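Local coordinates for protein uracil-DNA glycosylase (Sulfolobus tokodaii str. 7, PDB 4ZBY) that belongs to the uracil-DNA glycosylase superfamily and holds an iron-sulfur cluster and a uracil in an alpha/beta fold built round a mixed sheet, at residues K116-G122 against I157-Y163; I129-E135 against S147-K151; A43-D49 against K85-P89; F79-K85 against Y105-Q109. One frame throughout, in Å; residues are numbered along the deposited sequence.

Interaction 1: residues K116-G122 against I157-Y163; sequences KIIVTLG and IIVFPTY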
# COMPACT_ATOMS: atom_id res chain seq x y z
N LYS A 116 8.12 -3.71 -9.79
CA LYS A 116 8.60 -5.09 -9.68
C LYS A 116 7.87 -5.83 -8.55
O LYS A 116 7.58 -7.03 -8.66
CB LYS A 116 10.12 -5.09 -9.40
CG LYS A 116 10.72 -6.50 -9.28
CD LYS A 116 12.25 -6.41 -9.04
CE LYS A 116 12.91 -7.78 -9.13
NZ LYS A 116 14.39 -7.71 -8.91
N ILE A 117 7.66 -5.13 -7.46
CA ILE A 117 7.08 -5.70 -6.24
C ILE A 117 5.99 -4.80 -5.72
O ILE A 117 6.18 -3.57 -5.64
CB ILE A 117 8.15 -5.88 -5.15
CG1 ILE A 117 9.25 -6.83 -5.60
CG2 ILE A 117 7.54 -6.34 -3.80
CD1 ILE A 117 10.52 -6.70 -4.80
N ILE A 118 4.85 -5.40 -5.36
CA ILE A 118 3.87 -4.70 -4.54
C ILE A 118 3.84 -5.33 -3.16
O ILE A 118 3.58 -6.53 -3.03
CB ILE A 118 2.45 -4.75 -5.13
CG1 ILE A 118 2.41 -3.99 -6.46
CG2 ILE A 118 1.46 -4.13 -4.16
CD1 ILE A 118 1.13 -4.25 -7.27
N VAL A 119 4.13 -4.53 -2.14
CA VAL A 119 4.02 -5.01 -0.76
C VAL A 119 2.64 -4.60 -0.24
O VAL A 119 2.35 -3.41 -0.16
CB VAL A 119 5.12 -4.40 0.13
CG1 VAL A 119 5.01 -4.89 1.55
CG2 VAL A 119 6.49 -4.74 -0.46
N THR A 120 1.80 -5.59 0.06
CA THR A 120 0.44 -5.28 0.53
C THR A 120 0.47 -5.39 2.04
O THR A 120 0.57 -6.47 2.63
CB THR A 120 -0.66 -6.18 -0.09
OG1 THR A 120 -0.34 -7.55 0.09
CG2 THR A 120 -0.79 -5.95 -1.60
N LEU A 121 0.37 -4.22 2.66
CA LEU A 121 0.47 -4.08 4.10
C LEU A 121 -0.91 -4.26 4.72
O LEU A 121 -1.73 -3.33 4.71
CB LEU A 121 1.03 -2.68 4.46
CG LEU A 121 2.40 -2.30 3.89
CD1 LEU A 121 2.62 -0.78 4.05
CD2 LEU A 121 3.51 -3.10 4.59
N GLY A 122 -1.16 -5.46 5.24
CA GLY A 122 -2.39 -5.71 5.98
C GLY A 122 -3.46 -6.39 5.15
O GLY A 122 -3.30 -6.57 3.93
N ILE A 157 4.37 -9.07 -11.78
CA ILE A 157 4.53 -8.29 -10.56
C ILE A 157 4.59 -9.27 -9.41
O ILE A 157 3.79 -10.21 -9.35
CB ILE A 157 3.38 -7.29 -10.35
CG1 ILE A 157 3.43 -6.22 -11.44
CG2 ILE A 157 3.48 -6.63 -8.96
CD1 ILE A 157 2.21 -5.34 -11.49
N ILE A 158 5.55 -9.09 -8.52
CA ILE A 158 5.65 -9.94 -7.34
C ILE A 158 4.85 -9.30 -6.22
O ILE A 158 5.15 -8.18 -5.81
CB ILE A 158 7.09 -10.09 -6.88
CG1 ILE A 158 7.93 -10.76 -7.97
CG2 ILE A 158 7.14 -10.87 -5.62
CD1 ILE A 158 9.42 -10.66 -7.73
N VAL A 159 3.83 -10.00 -5.74
CA VAL A 159 3.02 -9.47 -4.66
C VAL A 159 3.44 -10.12 -3.35
O VAL A 159 3.51 -11.35 -3.25
CB VAL A 159 1.50 -9.70 -4.90
CG1 VAL A 159 0.68 -9.26 -3.66
CG2 VAL A 159 1.04 -8.94 -6.14
N PHE A 160 3.72 -9.30 -2.36
CA PHE A 160 4.20 -9.81 -1.09
C PHE A 160 3.39 -9.26 0.07
O PHE A 160 3.57 -8.11 0.46
CB PHE A 160 5.69 -9.47 -0.90
CG PHE A 160 6.37 -10.31 0.11
CD1 PHE A 160 7.28 -11.27 -0.29
CD2 PHE A 160 6.08 -10.18 1.47
CE1 PHE A 160 7.90 -12.10 0.66
CE2 PHE A 160 6.70 -11.01 2.42
CZ PHE A 160 7.62 -11.94 2.01
N PRO A 161 2.48 -10.07 0.62
CA PRO A 161 1.66 -9.56 1.71
C PRO A 161 2.40 -9.59 3.04
O PRO A 161 3.11 -10.54 3.30
CB PRO A 161 0.46 -10.53 1.76
CG PRO A 161 0.54 -11.31 0.47
CD PRO A 161 1.99 -11.37 0.12
N THR A 162 2.22 -8.57 3.87
CA THR A 162 2.73 -8.57 5.24
C THR A 162 1.66 -8.10 6.22
O THR A 162 0.58 -7.65 5.82
CB THR A 162 3.95 -7.66 5.40
OG1 THR A 162 3.51 -6.29 5.45
CG2 THR A 162 4.92 -7.82 4.22
N TYR A 163 1.95 -8.18 7.51
CA TYR A 163 1.08 -7.58 8.50
C TYR A 163 1.18 -6.08 8.34
O TYR A 163 2.14 -5.57 7.77
CB TYR A 163 1.46 -8.00 9.92
CG TYR A 163 1.13 -9.44 10.25
CD1 TYR A 163 -0.08 -10.01 9.86
CD2 TYR A 163 2.02 -10.22 10.98
CE1 TYR A 163 -0.38 -11.33 10.17
CE2 TYR A 163 1.72 -11.54 11.30
CZ TYR A 163 0.52 -12.09 10.89
OH TYR A 163 0.22 -13.40 11.19
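Ile118 and Thr120 of strand 117-121 each use both their own N-H and their own C=O to reach strand 157-162, within a parallel ladder of six backbone hydrogen bonds. It opens with Ile158 N to Lys116 O (2.9 Å) and ends with Gly122 N to Thr162 O (2.9 Å), the donors alternating between the strands. CA-H...O contacts, such as Ile117 CA to Ile158 O at 3.2 Å, fill in between the rungs. These are two neighbouring parallel strands in the interior of the mixed sheet that forms the core of this alpha/beta glycosylase fold, and Val119 is bonded on the other side to strand 37-41.

Apolar contacts follow the alternation of faces. On one, Ile117 and Ile158 lie side by side and Val119 CG1 meets Thr162 CG2 at 4.0 Å. On the other, Ile118 CD1 packs on Ile157 CG2 at 3.7 Å, with Trp150 of strand 148-152 beside Ile118, while Thr120 and Val159 touch helix 123-133.

Among the polar side chains, Thr120 OG1 sits 3.3 Å from Pro161 CA but hydrogen-bonds to Thr126. Thr162 OG1, placed between its own N and carbonyl carbon (chi1 77°), donates to Tyr163 O.

Interaction 2: residues I129-E135 against S147-K151; sequences IFSKMGE and SYVWK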
# COMPACT_ATOMS: atom_id res chain seq x y z
N ILE A 129 -5.81 -6.71 -3.69
CA ILE A 129 -4.88 -7.06 -4.76
C ILE A 129 -5.04 -8.54 -5.13
O ILE A 129 -5.03 -8.87 -6.31
CB ILE A 129 -3.40 -6.75 -4.39
CG1 ILE A 129 -3.18 -5.24 -4.29
CG2 ILE A 129 -2.44 -7.40 -5.41
CD1 ILE A 129 -3.41 -4.46 -5.57
N PHE A 130 -5.26 -9.41 -4.14
CA PHE A 130 -5.52 -10.82 -4.45
C PHE A 130 -6.75 -10.97 -5.34
O PHE A 130 -6.79 -11.87 -6.19
CB PHE A 130 -5.70 -11.65 -3.18
CG PHE A 130 -4.41 -12.20 -2.63
CD1 PHE A 130 -4.37 -13.46 -2.06
CD2 PHE A 130 -3.24 -11.46 -2.71
CE1 PHE A 130 -3.17 -13.96 -1.56
CE2 PHE A 130 -2.04 -11.94 -2.21
CZ PHE A 130 -2.00 -13.20 -1.65
N SER A 131 -7.74 -10.10 -5.16
CA SER A 131 -8.94 -10.18 -5.99
C SER A 131 -8.65 -9.78 -7.44
O SER A 131 -9.18 -10.41 -8.37
CB SER A 131 -10.09 -9.32 -5.41
OG SER A 131 -9.88 -7.92 -5.63
N LYS A 132 -7.77 -8.80 -7.64
CA LYS A 132 -7.34 -8.42 -8.98
C LYS A 132 -6.49 -9.52 -9.63
O LYS A 132 -6.55 -9.73 -10.84
CB LYS A 132 -6.55 -7.11 -8.95
CG LYS A 132 -7.35 -5.89 -8.53
CD LYS A 132 -8.48 -5.60 -9.51
CE LYS A 132 -9.84 -5.75 -8.84
NZ LYS A 132 -10.89 -4.89 -9.49
N MET A 133 -5.70 -10.22 -8.81
CA MET A 133 -4.83 -11.30 -9.28
C MET A 133 -5.58 -12.55 -9.62
O MET A 133 -5.12 -13.38 -10.40
CB MET A 133 -3.80 -11.68 -8.21
CG MET A 133 -2.82 -10.62 -7.88
SD MET A 133 -1.92 -11.11 -6.41
CE MET A 133 -0.99 -12.48 -7.04
N GLY A 134 -6.72 -12.72 -8.96
CA GLY A 134 -7.42 -13.98 -9.00
C GLY A 134 -6.78 -15.03 -8.11
O GLY A 134 -6.97 -16.22 -8.32
N GLU A 135 -6.06 -14.57 -7.10
CA GLU A 135 -5.40 -15.42 -6.12
C GLU A 135 -6.34 -15.61 -4.93
O GLU A 135 -6.96 -14.67 -4.48
CB GLU A 135 -4.06 -14.81 -5.69
CG GLU A 135 -3.26 -15.62 -4.67
CD GLU A 135 -2.68 -16.90 -5.24
OE1 GLU A 135 -2.55 -17.01 -6.48
OE2 GLU A 135 -2.35 -17.81 -4.44
N SER A 147 5.90 -14.74 -1.54
CA SER A 147 5.60 -14.01 -2.75
C SER A 147 4.60 -14.74 -3.65
O SER A 147 4.48 -15.99 -3.67
CB SER A 147 6.89 -13.71 -3.52
OG SER A 147 7.65 -14.88 -3.67
N TYR A 148 3.84 -13.93 -4.38
CA TYR A 148 2.81 -14.42 -5.29
C TYR A 148 3.04 -13.75 -6.64
O TYR A 148 3.17 -12.53 -6.71
CB TYR A 148 1.42 -14.12 -4.74
CG TYR A 148 1.13 -14.77 -3.41
CD1 TYR A 148 1.54 -14.18 -2.21
CD2 TYR A 148 0.44 -15.97 -3.34
CE1 TYR A 148 1.29 -14.77 -1.00
CE2 TYR A 148 0.18 -16.58 -2.11
CZ TYR A 148 0.61 -15.98 -0.95
OH TYR A 148 0.34 -16.59 0.26
N VAL A 149 3.13 -14.53 -7.70
CA VAL A 149 3.40 -13.90 -8.99
C VAL A 149 2.10 -13.44 -9.66
O VAL A 149 1.16 -14.23 -9.86
CB VAL A 149 4.16 -14.85 -9.92
CG1 VAL A 149 4.30 -14.23 -11.31
CG2 VAL A 149 5.52 -15.16 -9.33
N TRP A 150 2.06 -12.16 -10.01
CA TRP A 150 0.92 -11.59 -10.71
C TRP A 150 1.33 -11.32 -12.15
O TRP A 150 2.08 -10.39 -12.42
CB TRP A 150 0.47 -10.33 -10.00
CG TRP A 150 -0.77 -9.65 -10.54
CD1 TRP A 150 -1.66 -10.14 -11.46
CD2 TRP A 150 -1.23 -8.35 -10.18
NE1 TRP A 150 -2.65 -9.20 -11.69
CE2 TRP A 150 -2.41 -8.10 -10.91
CE3 TRP A 150 -0.78 -7.37 -9.30
CZ2 TRP A 150 -3.14 -6.91 -10.78
CZ3 TRP A 150 -1.48 -6.18 -9.18
CH2 TRP A 150 -2.65 -5.96 -9.93
N LYS A 151 0.86 -12.14 -13.07
CA LYS A 151 1.08 -11.83 -14.48
C LYS A 151 0.18 -10.66 -14.84
O LYS A 151 -1.05 -10.76 -14.77
CB LYS A 151 0.83 -13.05 -15.37
CG LYS A 151 2.01 -13.97 -15.41
CD LYS A 151 2.98 -13.54 -16.50
CE LYS A 151 4.01 -14.63 -16.77
NZ LYS A 151 4.76 -14.41 -18.04
O HOH W 1 -5.47 -8.65 -13.06
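Met133 lays its CG over one face of the Trp150 indole, 3.6 Å from the centroid of the five-membered ring and 16° off the ring normal, a CH-pi contact. Its sulfur follows obliquely as a Met-aromatic contact. The chain then turns at its last torsion (chi3 68°), which carries CE into the hollow between Tyr148 CB, 3.7 Å away, and Trp150 CB. Trp150 extends its indole toward the helix; the six-membered ring reaches Lys132 CB and, at CZ3, Ile129 CG2 (4.1 Å).

The contact joins the C-terminal end of helix 123-133 to the edge strand 148-152 of the mixed sheet, their short axes 9.6 Å apart. A second bump comes from Phe130, whose edge is driven into the face of Tyr148 in a T-shaped pair with planes at 65°. Phe130 CZ stands over the centre of the tyrosine ring. Beside it Glu135 brings OE2 to 3.5 Å from Tyr148 CD2, while its CG lies over a face of Phe130. The tyrosine hydroxyl is held by Val143 O. At the indole rim, a water in the ring plane accepts from Trp150 NE1 and donates to Lys132 O.

Interaction 3: residues A43-D49 against K85-P89; sequences APGENED and KCRPP. With URA (uracil), chain C; SF4 (iron/sulfur cluster), chain B.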
# COMPACT_ATOMS: atom_id res chain seq x y z
N ALA A 43 -5.96 2.57 4.57
CA ALA A 43 -6.53 3.91 4.42
C ALA A 43 -5.77 4.86 5.33
O ALA A 43 -5.13 4.41 6.31
CB ALA A 43 -8.05 3.90 4.75
N PRO A 44 -5.83 6.16 5.04
CA PRO A 44 -5.21 7.16 5.90
C PRO A 44 -5.70 7.10 7.33
O PRO A 44 -6.90 6.88 7.58
CB PRO A 44 -5.65 8.50 5.27
CG PRO A 44 -6.02 8.19 3.90
CD PRO A 44 -6.44 6.75 3.83
N GLY A 45 -4.80 7.34 8.27
CA GLY A 45 -5.25 7.61 9.62
C GLY A 45 -5.29 9.11 9.89
O GLY A 45 -5.33 9.93 8.98
N GLU A 46 -5.28 9.45 11.18
CA GLU A 46 -5.44 10.84 11.60
C GLU A 46 -4.33 11.76 11.08
O GLU A 46 -4.61 12.86 10.59
CB GLU A 46 -5.49 10.90 13.14
CG GLU A 46 -5.72 12.29 13.69
CD GLU A 46 -5.80 12.31 15.21
OE1 GLU A 46 -5.58 11.25 15.84
OE2 GLU A 46 -6.07 13.39 15.77
N ASN A 47 -3.07 11.36 11.25
CA ASN A 47 -1.97 12.23 10.84
C ASN A 47 -1.89 12.33 9.33
O ASN A 47 -1.53 13.38 8.78
CB ASN A 47 -0.65 11.74 11.41
CG ASN A 47 -0.62 11.80 12.92
OD1 ASN A 47 -0.37 10.80 13.59
ND2 ASN A 47 -0.90 12.97 13.47
N GLU A 48 -2.22 11.24 8.65
CA GLU A 48 -2.24 11.23 7.19
C GLU A 48 -3.26 12.23 6.65
O GLU A 48 -3.00 12.96 5.72
CB GLU A 48 -2.55 9.82 6.68
CG GLU A 48 -1.40 8.83 6.89
CD GLU A 48 -1.24 8.40 8.33
OE1 GLU A 48 -2.23 8.44 9.12
OE2 GLU A 48 -0.10 8.03 8.68
N ASP A 49 -4.44 12.22 7.26
CA ASP A 49 -5.52 13.14 6.91
C ASP A 49 -5.09 14.59 7.12
O ASP A 49 -5.32 15.45 6.27
CB ASP A 49 -6.75 12.80 7.77
CG ASP A 49 -7.92 13.75 7.57
OD1 ASP A 49 -8.37 13.93 6.43
OD2 ASP A 49 -8.41 14.31 8.57
N LYS A 85 -8.34 6.25 -0.15
CA LYS A 85 -7.48 7.41 -0.02
C LYS A 85 -7.99 8.55 0.88
O LYS A 85 -7.33 9.59 1.03
CB LYS A 85 -7.14 7.90 -1.43
CG LYS A 85 -6.24 6.86 -2.15
CD LYS A 85 -6.29 7.02 -3.65
CE LYS A 85 -5.05 6.46 -4.30
NZ LYS A 85 -4.85 4.99 -4.13
N CYS A 86 -9.13 8.33 1.54
CA CYS A 86 -9.59 9.24 2.57
C CYS A 86 -9.78 8.50 3.89
O CYS A 86 -10.05 7.32 3.90
CB CYS A 86 -10.91 9.91 2.18
SG CYS A 86 -10.66 10.92 0.70
N ARG A 87 -9.58 9.22 4.98
CA ARG A 87 -9.73 8.66 6.34
C ARG A 87 -11.17 8.32 6.68
O ARG A 87 -12.02 9.19 6.73
CB ARG A 87 -9.20 9.66 7.37
CG ARG A 87 -9.18 9.15 8.81
CD ARG A 87 -9.11 10.31 9.79
NE ARG A 87 -8.86 9.84 11.15
CZ ARG A 87 -8.88 10.61 12.23
NH1 ARG A 87 -8.65 10.09 13.42
NH2 ARG A 87 -9.13 11.91 12.11
N PRO A 88 -11.44 7.05 6.97
CA PRO A 88 -12.80 6.74 7.41
C PRO A 88 -13.02 7.32 8.79
O PRO A 88 -12.08 7.43 9.56
CB PRO A 88 -12.83 5.21 7.43
CG PRO A 88 -11.74 4.80 6.46
CD PRO A 88 -10.66 5.84 6.64
N PRO A 89 -14.26 7.72 9.09
CA PRO A 89 -14.62 8.28 10.39
C PRO A 89 -14.44 7.28 11.52
O PRO A 89 -14.53 6.07 11.30
CB PRO A 89 -16.10 8.62 10.22
CG PRO A 89 -16.58 7.63 9.20
CD PRO A 89 -15.45 7.58 8.22
N1 URA C . -2.49 3.15 7.86
C2 URA C . -2.57 2.85 6.55
O2 URA C . -3.12 1.85 6.13
N3 URA C . -2.18 3.81 5.70
C4 URA C . -1.71 5.03 6.02
O4 URA C . -1.32 5.78 5.14
C5 URA C . -1.63 5.31 7.40
C6 URA C . -2.01 4.37 8.30
FE1 SF4 B . -13.81 8.17 -1.60
FE2 SF4 B . -12.72 9.67 -3.52
FE3 SF4 B . -11.71 9.76 -1.02
FE4 SF4 B . -11.36 7.59 -2.53
S1 SF4 B . -10.50 9.66 -2.91
S2 SF4 B . -11.96 7.62 -0.36
S3 SF4 B . -13.33 7.52 -3.69
S4 SF4 B . -13.83 10.40 -1.69
O HOH W 2 -8.23 11.77 4.72
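Pro44 and Arg87 bring the two backbones to within 4.8 Å between their CA atoms, though both segments are irregular here. Residues 43-45 form an extended loop that leads into helix 46-51, with Gly45 at its N-cap position, and residues 85-89 are loop. In place of a ladder there is close packing of peptide on ring: Pro44 CG lies 3.5 Å from Lys85 O, and Pro44 CD faces the Cys86 carbonyl. Arg87 CA directs a long CA-H...O contact back to Pro44 O.

Among the side chains Arg87 dominates. Extended from CG to NE, it runs across the start of the helix, and Glu46 CA stands 3.5 Å above the centre of the guanidinium plane. Glu46 CB approaches the same face, 3.3 Å from Arg87 NH1. The Glu46 chain runs alongside, its carboxylate nearly parallel to the guanidinium, but OE1 lies well out of that plane, and the carboxylate pairs instead with Lys50. A water links Asp49 OD1 to Arg87 N, and Asp49 OD1 also accepts from Thr24 N. Ala43 CB fits against Pro88 CD.

Two ligands flank this joint. Ala43 N makes a weak bond to uracil O2 and Glu48 CD lies 3.3 Å from uracil C5, while Cys86 SG coordinates iron FE3 of the cluster at 2.3 Å. The contact thus joins the uracil-binding loop, which follows strand 37-41 and enters helix 46-51, to the cluster-binding loop between strand 79-82 and helix 96-113.

Interaction 4: residues F79-K85 against Y105-Q109; sequences FITNVVK and YLDRQ. With URA (uracil), chain C; SF4 (iron/sulfur cluster), chain B.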
# COMPACT_ATOMS: atom_id res chain seq x y z
N PHE A 79 7.17 3.87 -3.94
CA PHE A 79 5.88 4.54 -4.03
C PHE A 79 4.98 3.99 -2.96
O PHE A 79 4.93 2.77 -2.75
CB PHE A 79 5.23 4.36 -5.42
CG PHE A 79 4.06 5.27 -5.64
CD1 PHE A 79 2.78 4.87 -5.29
CD2 PHE A 79 4.24 6.56 -6.18
CE1 PHE A 79 1.68 5.72 -5.48
CE2 PHE A 79 3.16 7.42 -6.36
CZ PHE A 79 1.88 6.99 -6.00
N ILE A 80 4.28 4.88 -2.25
CA ILE A 80 3.48 4.47 -1.09
C ILE A 80 2.07 5.03 -1.19
O ILE A 80 1.90 6.23 -1.41
CB ILE A 80 4.11 4.99 0.23
CG1 ILE A 80 5.52 4.41 0.42
CG2 ILE A 80 3.19 4.65 1.41
CD1 ILE A 80 6.29 5.08 1.61
N THR A 81 1.08 4.16 -1.10
CA THR A 81 -0.29 4.63 -1.15
C THR A 81 -1.17 3.65 -0.38
O THR A 81 -0.67 2.83 0.38
CB THR A 81 -0.75 4.82 -2.62
OG1 THR A 81 -2.05 5.45 -2.63
CG2 THR A 81 -0.80 3.51 -3.38
N ASN A 82 -2.49 3.77 -0.56
CA ASN A 82 -3.48 2.95 0.13
C ASN A 82 -4.59 2.58 -0.82
O ASN A 82 -4.80 3.26 -1.82
CB ASN A 82 -4.10 3.69 1.32
CG ASN A 82 -3.10 4.00 2.42
OD1 ASN A 82 -2.66 3.11 3.14
ND2 ASN A 82 -2.73 5.26 2.55
N VAL A 83 -5.34 1.53 -0.50
CA VAL A 83 -6.45 1.12 -1.35
C VAL A 83 -7.60 2.15 -1.28
O VAL A 83 -8.29 2.38 -2.27
CB VAL A 83 -6.94 -0.30 -0.98
CG1 VAL A 83 -7.44 -0.35 0.46
CG2 VAL A 83 -8.01 -0.79 -1.95
N VAL A 84 -7.78 2.78 -0.11
CA VAL A 84 -8.74 3.86 0.04
C VAL A 84 -7.96 5.11 0.42
O VAL A 84 -7.01 5.04 1.21
CB VAL A 84 -9.80 3.52 1.11
CG1 VAL A 84 -10.59 4.74 1.54
CG2 VAL A 84 -10.74 2.45 0.54
N LYS A 85 -8.34 6.25 -0.15
CA LYS A 85 -7.48 7.41 -0.02
C LYS A 85 -7.99 8.55 0.88
O LYS A 85 -7.33 9.59 1.03
CB LYS A 85 -7.14 7.90 -1.43
CG LYS A 85 -6.24 6.86 -2.15
CD LYS A 85 -6.29 7.02 -3.65
CE LYS A 85 -5.05 6.46 -4.30
NZ LYS A 85 -4.85 4.99 -4.13
N TYR A 105 -8.51 4.21 -8.56
CA TYR A 105 -7.32 5.06 -8.49
C TYR A 105 -6.08 4.22 -8.29
O TYR A 105 -5.07 4.45 -8.96
CB TYR A 105 -7.42 6.07 -7.33
CG TYR A 105 -8.46 7.17 -7.52
CD1 TYR A 105 -8.52 7.89 -8.71
CD2 TYR A 105 -9.36 7.50 -6.49
CE1 TYR A 105 -9.42 8.92 -8.89
CE2 TYR A 105 -10.27 8.54 -6.65
CZ TYR A 105 -10.29 9.24 -7.87
OH TYR A 105 -11.18 10.27 -8.08
N LEU A 106 -6.14 3.26 -7.37
CA LEU A 106 -4.99 2.36 -7.18
C LEU A 106 -4.67 1.54 -8.45
O LEU A 106 -3.51 1.40 -8.82
CB LEU A 106 -5.27 1.43 -6.00
CG LEU A 106 -4.20 0.38 -5.71
CD1 LEU A 106 -2.91 1.06 -5.35
CD2 LEU A 106 -4.65 -0.54 -4.58
N ASP A 107 -5.70 0.99 -9.08
CA ASP A 107 -5.57 0.28 -10.36
C ASP A 107 -4.79 1.15 -11.34
O ASP A 107 -3.88 0.69 -12.02
CB ASP A 107 -6.92 -0.05 -10.98
CG ASP A 107 -7.73 -1.04 -10.17
OD1 ASP A 107 -7.17 -1.72 -9.29
OD2 ASP A 107 -8.93 -1.13 -10.44
N ARG A 108 -5.18 2.42 -11.42
CA ARG A 108 -4.55 3.34 -12.36
C ARG A 108 -3.11 3.62 -11.99
O ARG A 108 -2.25 3.77 -12.87
CB ARG A 108 -5.35 4.64 -12.45
CG ARG A 108 -6.69 4.45 -13.14
CD ARG A 108 -7.61 5.66 -12.97
NE ARG A 108 -7.02 6.91 -13.44
CZ ARG A 108 -7.58 8.10 -13.25
NH1 ARG A 108 -8.73 8.17 -12.59
NH2 ARG A 108 -6.99 9.20 -13.69
N GLN A 109 -2.84 3.68 -10.69
CA GLN A 109 -1.49 3.95 -10.21
C GLN A 109 -0.58 2.76 -10.52
O GLN A 109 0.58 2.93 -10.98
CB GLN A 109 -1.48 4.29 -8.70
CG GLN A 109 -2.14 5.61 -8.42
CD GLN A 109 -2.34 5.87 -6.93
OE1 GLN A 109 -2.73 4.97 -6.19
NE2 GLN A 109 -2.04 7.10 -6.48
N1 URA C . -2.49 3.15 7.86
C2 URA C . -2.57 2.85 6.55
O2 URA C . -3.12 1.85 6.13
N3 URA C . -2.18 3.81 5.70
C4 URA C . -1.71 5.03 6.02
O4 URA C . -1.32 5.78 5.14
C5 URA C . -1.63 5.31 7.40
C6 URA C . -2.01 4.37 8.30
FE1 SF4 B . -13.81 8.17 -1.60
FE2 SF4 B . -12.72 9.67 -3.52
FE3 SF4 B . -11.71 9.76 -1.02
FE4 SF4 B . -11.36 7.59 -2.53
S1 SF4 B . -10.50 9.66 -2.91
S2 SF4 B . -11.96 7.62 -0.36
S3 SF4 B . -13.33 7.52 -3.69
S4 SF4 B . -13.83 10.40 -1.69
O HOH W 3 -7.35 3.73 -4.49
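Lys85 and Gln109 meet from opposite directions, ammonium against amide: Lys85 NZ donates to Gln109 OE1 at 3.0 Å, coming in 34° out of the carbonyl plane. The lysine chain is extended until its last bend (chi4 63°), which turns NZ toward the end of strand 79-82. There its three N-H groups are shared among four oxygens within 3.2 Å of NZ: Gln109 OE1, Thr81 OG1, Asn82 O, nearly in line with its C=O bond, and a water that also donates to Val83 O. Lys85 CE passes 3.9 Å from Tyr105 CB, the two side chains crossing at a slant.

Gln109, extended beyond CG, stands across Phe79: ring and amide planes are 80° apart, and NE2 approaches the ring edge 4.0 Å from Phe79 CZ. The same NE2 donates to Pro28 O, which fixes the rotation of the amide and leaves OE1 turned to the lysine; Thr81 OG1 is hydrogen-bonded to that carbonyl too. Leu106 supplies the apolar part, with CD1 against Thr81 CG2 (3.8 Å) and CD2 near Val83 CA. It also touches Met38 and Val40 of strand 37-41, so helix 96-113 packs on this face of the sheet.

Asn82 points the other way, gripping uracil through both amide atoms: OD1 accepts from uracil N3 at 2.7 Å and ND2 donates to uracil O4. Tyr105 CE2 lies 3.9 Å from cluster sulfur S1. A buried ammonium among four oxygens would probably remain charged, and it ties the backbone carbonyl of the uracil-binding Asn82 to the helix bordering the cluster.

How the interactions relate
Interaction 3 and interaction 4 come first along the chain, their segments alternating and sharing Lys85; their centres lie 13 Å apart, and both touch the uracil and the iron-sulfur cluster. Pro44 packs against Val84 where they meet. Interactions 1 and 2 follow, with 129-135 and 147-151 falling between the two strands of interaction 1; those centres are 10 Å apart, and strand 155-162 bonds to strand 148-152. Interactions 1, 2 and 4 all reach the one mixed sheet, and Ile129 against Leu106 joins helices 123-133 and 96-113. Interactions 2 and 3 are about 26 Å apart between centres, so the cluster-binding loop and the edge strand lie far apart, with the uracil between.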